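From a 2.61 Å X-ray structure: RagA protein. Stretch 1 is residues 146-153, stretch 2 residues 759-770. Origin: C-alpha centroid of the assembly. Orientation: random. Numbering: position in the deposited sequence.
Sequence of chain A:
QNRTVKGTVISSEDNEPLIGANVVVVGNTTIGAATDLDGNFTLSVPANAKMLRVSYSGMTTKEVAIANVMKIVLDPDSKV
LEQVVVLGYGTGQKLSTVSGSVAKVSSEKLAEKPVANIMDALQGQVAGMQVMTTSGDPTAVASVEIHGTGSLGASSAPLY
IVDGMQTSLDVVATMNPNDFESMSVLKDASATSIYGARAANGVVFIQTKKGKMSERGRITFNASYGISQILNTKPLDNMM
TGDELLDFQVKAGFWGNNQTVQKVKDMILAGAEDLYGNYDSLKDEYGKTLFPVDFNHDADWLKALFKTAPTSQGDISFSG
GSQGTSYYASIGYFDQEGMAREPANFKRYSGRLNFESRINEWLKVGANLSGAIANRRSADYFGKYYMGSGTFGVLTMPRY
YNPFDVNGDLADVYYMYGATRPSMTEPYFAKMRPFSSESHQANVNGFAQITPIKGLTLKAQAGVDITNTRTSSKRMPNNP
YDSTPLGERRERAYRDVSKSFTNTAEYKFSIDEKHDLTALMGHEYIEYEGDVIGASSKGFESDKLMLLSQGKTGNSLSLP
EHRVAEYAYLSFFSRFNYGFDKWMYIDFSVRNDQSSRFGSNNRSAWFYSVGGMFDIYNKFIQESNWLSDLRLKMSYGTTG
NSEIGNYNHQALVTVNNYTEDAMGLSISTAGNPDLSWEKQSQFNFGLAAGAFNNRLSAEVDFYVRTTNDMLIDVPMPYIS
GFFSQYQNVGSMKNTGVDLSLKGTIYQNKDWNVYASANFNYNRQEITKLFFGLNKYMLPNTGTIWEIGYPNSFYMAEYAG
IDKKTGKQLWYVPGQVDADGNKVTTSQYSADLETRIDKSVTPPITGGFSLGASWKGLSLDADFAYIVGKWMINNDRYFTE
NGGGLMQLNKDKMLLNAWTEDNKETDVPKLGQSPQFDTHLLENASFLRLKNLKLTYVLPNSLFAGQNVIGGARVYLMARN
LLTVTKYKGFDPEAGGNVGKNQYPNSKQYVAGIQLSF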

# COMPACT_ATOMS: atom_id res chain seq x y z
N ILE A 146 33.70 -17.11 8.51
CA ILE A 146 34.35 -18.33 8.97
C ILE A 146 35.57 -18.59 8.10
O ILE A 146 35.44 -18.85 6.90
N HIS A 147 36.77 -18.54 8.70
CA HIS A 147 38.05 -18.69 7.99
C HIS A 147 38.19 -17.65 6.87
O HIS A 147 38.41 -17.99 5.71
N GLY A 148 38.02 -16.37 7.22
CA GLY A 148 38.30 -15.28 6.30
C GLY A 148 37.13 -14.90 5.41
O GLY A 148 36.03 -15.47 5.47
N THR A 149 37.37 -13.90 4.58
CA THR A 149 36.42 -13.49 3.54
C THR A 149 36.67 -14.35 2.32
O THR A 149 37.78 -14.34 1.78
N GLY A 150 35.66 -15.10 1.90
CA GLY A 150 35.90 -15.96 0.77
C GLY A 150 35.70 -15.33 -0.59
O GLY A 150 35.88 -16.01 -1.60
N SER A 151 35.34 -14.05 -0.67
CA SER A 151 34.98 -13.51 -1.97
C SER A 151 35.02 -11.99 -1.93
O SER A 151 34.71 -11.37 -0.92
N LEU A 152 35.41 -11.40 -3.06
CA LEU A 152 35.40 -9.95 -3.21
C LEU A 152 34.03 -9.40 -3.64
O LEU A 152 33.91 -8.20 -3.91
N GLY A 153 32.99 -10.25 -3.70
CA GLY A 153 31.67 -9.82 -4.14
C GLY A 153 30.54 -10.54 -3.42
O GLY A 153 29.82 -9.94 -2.62
N PHE A 759 41.57 -19.24 19.34
CA PHE A 759 42.45 -18.44 18.50
C PHE A 759 42.38 -18.90 17.05
O PHE A 759 42.28 -20.10 16.77
N ASN A 760 42.48 -17.94 16.12
CA ASN A 760 42.69 -18.22 14.71
C ASN A 760 43.54 -17.13 14.09
O ASN A 760 43.30 -15.94 14.32
N TYR A 761 44.53 -17.53 13.30
CA TYR A 761 45.20 -16.64 12.37
C TYR A 761 44.73 -16.93 10.95
O TYR A 761 44.43 -18.08 10.61
N ASN A 762 44.65 -15.90 10.11
CA ASN A 762 44.25 -16.12 8.73
C ASN A 762 44.94 -15.15 7.78
O ASN A 762 44.80 -13.94 7.93
N ARG A 763 45.62 -15.70 6.77
CA ARG A 763 46.30 -14.91 5.75
C ARG A 763 45.50 -14.98 4.46
O ARG A 763 45.32 -16.07 3.90
N GLN A 764 45.02 -13.82 4.01
CA GLN A 764 44.29 -13.66 2.76
C GLN A 764 45.27 -13.40 1.61
O GLN A 764 46.35 -12.84 1.81
N GLU A 765 44.88 -13.81 0.40
CA GLU A 765 45.70 -13.54 -0.77
C GLU A 765 44.79 -13.56 -1.99
O GLU A 765 44.43 -14.64 -2.48
N ILE A 766 44.41 -12.37 -2.46
CA ILE A 766 43.93 -12.24 -3.83
C ILE A 766 44.94 -12.91 -4.75
O ILE A 766 46.14 -12.82 -4.53
N THR A 767 44.46 -13.63 -5.75
CA THR A 767 45.37 -14.24 -6.70
C THR A 767 45.08 -13.88 -8.16
O THR A 767 45.93 -14.11 -9.02
N LYS A 768 43.92 -13.29 -8.45
CA LYS A 768 43.56 -12.91 -9.80
C LYS A 768 42.42 -11.92 -9.69
O LYS A 768 41.56 -12.05 -8.80
N LEU A 769 42.38 -10.94 -10.61
CA LEU A 769 41.38 -9.88 -10.53
C LEU A 769 40.58 -9.89 -11.82
O LEU A 769 40.01 -10.91 -12.17
N PHE A 770 40.48 -8.75 -12.50
CA PHE A 770 39.64 -8.61 -13.68
C PHE A 770 40.41 -7.79 -14.71
O PHE A 770 41.29 -7.00 -14.37

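Residues 146-153 and 759-770 pack loosely, burying 303 Å² in total over both sides, with no direct hydrogen bond between them. Their touching parts run in broadly the same direction, 21° apart, and Gly148 lies nearest Asn762, with 6.5 Å between their CA atoms. Along the strand, Asn760, Asn762 and Gln764 point toward the first stretch, as the alternation of a strand dictates, whereas Tyr761 and Arg763 reach nothing on it.

The polar side chains make van der Waals contacts. Asn760 (chi1 t) brings ND2 to 4.1 Å from CD2 of His147, approaching the imidazole obliquely; the CA-to-CB bond of the histidine (chi1 m) points sideways to the second stretch. Asn762, also t, lies against the backbone of the first stretch, its ND2 4.0 Å from CA of Gly148 and its OD1 3.9 Å from O of His147. Both ends of this amide find hydrogen bonds elsewhere in the structure. Glycine suits position 148 on two counts: a CB would stand about 2.9 Å from ND2 of Asn762, a clash, and the backbone angles of 88/179° would jam it against the preceding carbonyl oxygen.

One water supplies the polar link that direct contact lacks. The water oxygen accepts hydrogen bonds from Thr149 N at 3.0 Å and from Gln764 NE2 at 2.9 Å, tying loop backbone to strand side chain. Gln764 extends with chi1 and chi2 both t, and its NE2 also comes within 4.1 Å of CB of Thr149 (chi1 m).

Beyond the strand the contact becomes apolar. Leu152 (m, t) points toward the second stretch and has the largest covered area, 63 Å². CD1 of Leu152 lies 4.0 Å from CD2 of Leu769 and 4.4 Å from CG1 of Ile766. Both partners are likewise m, t; their CA-to-CB bonds point sideways, but their side-chain ends come nearer to meet the leucine.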

# COMPACT_ATOMS: atom_id res chain seq x y z
CB ILE A 146 33.37 -19.52 8.94
CG1 ILE A 146 32.23 -19.28 9.93
CG2 ILE A 146 34.11 -20.86 9.14
CD1 ILE A 146 31.16 -20.32 9.90
CB HIS A 147 38.22 -20.10 7.41
CG HIS A 147 38.37 -21.19 8.42
ND1 HIS A 147 38.13 -22.51 8.12
CD2 HIS A 147 38.73 -21.16 9.73
CE1 HIS A 147 38.35 -23.26 9.19
NE2 HIS A 147 38.72 -22.46 10.18
CB THR A 149 36.57 -12.02 3.17
OG1 THR A 149 36.44 -11.20 4.34
CG2 THR A 149 35.50 -11.60 2.18
CB SER A 151 33.60 -13.99 -2.41
OG SER A 151 33.04 -13.17 -3.43
CB LEU A 152 36.47 -9.53 -4.22
CG LEU A 152 37.88 -10.02 -3.94
CD1 LEU A 152 38.82 -9.32 -4.89
CD2 LEU A 152 38.27 -9.72 -2.52
CB PHE A 759 43.91 -18.52 18.99
CG PHE A 759 44.89 -17.85 18.06
CD1 PHE A 759 45.23 -16.52 18.25
CD2 PHE A 759 45.46 -18.55 17.01
CE1 PHE A 759 46.13 -15.89 17.40
CE2 PHE A 759 46.36 -17.92 16.16
CZ PHE A 759 46.70 -16.59 16.36
CB ASN A 760 41.38 -18.34 13.94
CG ASN A 760 41.56 -18.18 12.41
OD1 ASN A 760 41.46 -17.08 11.86
ND2 ASN A 760 41.82 -19.29 11.73
CB TYR A 761 46.72 -16.80 12.44
CG TYR A 761 47.45 -15.92 11.44
CD1 TYR A 761 47.57 -14.56 11.66
CD2 TYR A 761 47.99 -16.44 10.28
CE1 TYR A 761 48.21 -13.75 10.76
CE2 TYR A 761 48.64 -15.63 9.36
CZ TYR A 761 48.75 -14.28 9.61
OH TYR A 761 49.39 -13.44 8.72
CB ASN A 762 42.75 -16.00 8.57
CG ASN A 762 42.31 -16.39 7.18
OD1 ASN A 762 42.08 -17.56 6.90
ND2 ASN A 762 42.26 -15.41 6.28
CB ARG A 763 47.73 -15.39 5.52
CG ARG A 763 48.60 -14.45 4.66
CD ARG A 763 48.52 -13.01 5.15
NE ARG A 763 49.57 -12.10 4.66
CZ ARG A 763 49.88 -11.93 3.38
NH1 ARG A 763 49.25 -12.63 2.44
NH2 ARG A 763 50.82 -11.06 3.04
CB GLN A 764 43.31 -12.50 2.89
CG GLN A 764 42.12 -12.54 1.97
CD GLN A 764 41.53 -11.16 1.74
OE1 GLN A 764 42.05 -10.39 0.92
NE2 GLN A 764 40.44 -10.84 2.45
CB GLU A 765 46.85 -14.53 -0.93
CG GLU A 765 47.81 -14.17 -2.10
CD GLU A 765 48.85 -15.24 -2.44
OE1 GLU A 765 49.24 -16.04 -1.56
OE2 GLU A 765 49.29 -15.28 -3.60
CB ILE A 766 43.76 -10.76 -4.19
CG1 ILE A 766 42.84 -10.08 -3.15
CG2 ILE A 766 43.25 -10.60 -5.62
CD1 ILE A 766 42.91 -8.58 -3.17
CB THR A 767 45.40 -15.78 -6.54
OG1 THR A 767 44.07 -16.30 -6.48
CG2 THR A 767 46.09 -16.16 -5.25
CB LYS A 768 43.14 -14.12 -10.65
CG LYS A 768 43.05 -13.84 -12.14
CD LYS A 768 42.49 -15.04 -12.95
CE LYS A 768 43.26 -16.32 -12.72
NZ LYS A 768 42.52 -17.22 -11.78
CB LEU A 769 42.01 -8.56 -10.20
CG LEU A 769 42.51 -8.46 -8.76
CD1 LEU A 769 43.49 -7.30 -8.58
CD2 LEU A 769 41.30 -8.35 -7.86
CB PHE A 770 38.30 -7.93 -13.34
CG PHE A 770 38.37 -6.88 -12.24
CD1 PHE A 770 38.38 -7.25 -10.90
CD2 PHE A 770 38.39 -5.53 -12.56
CE1 PHE A 770 38.42 -6.30 -9.90
CE2 PHE A 770 38.43 -4.58 -11.55
CZ PHE A 770 38.44 -4.96 -10.22
O HOH W 1 40.19 -12.96 4.41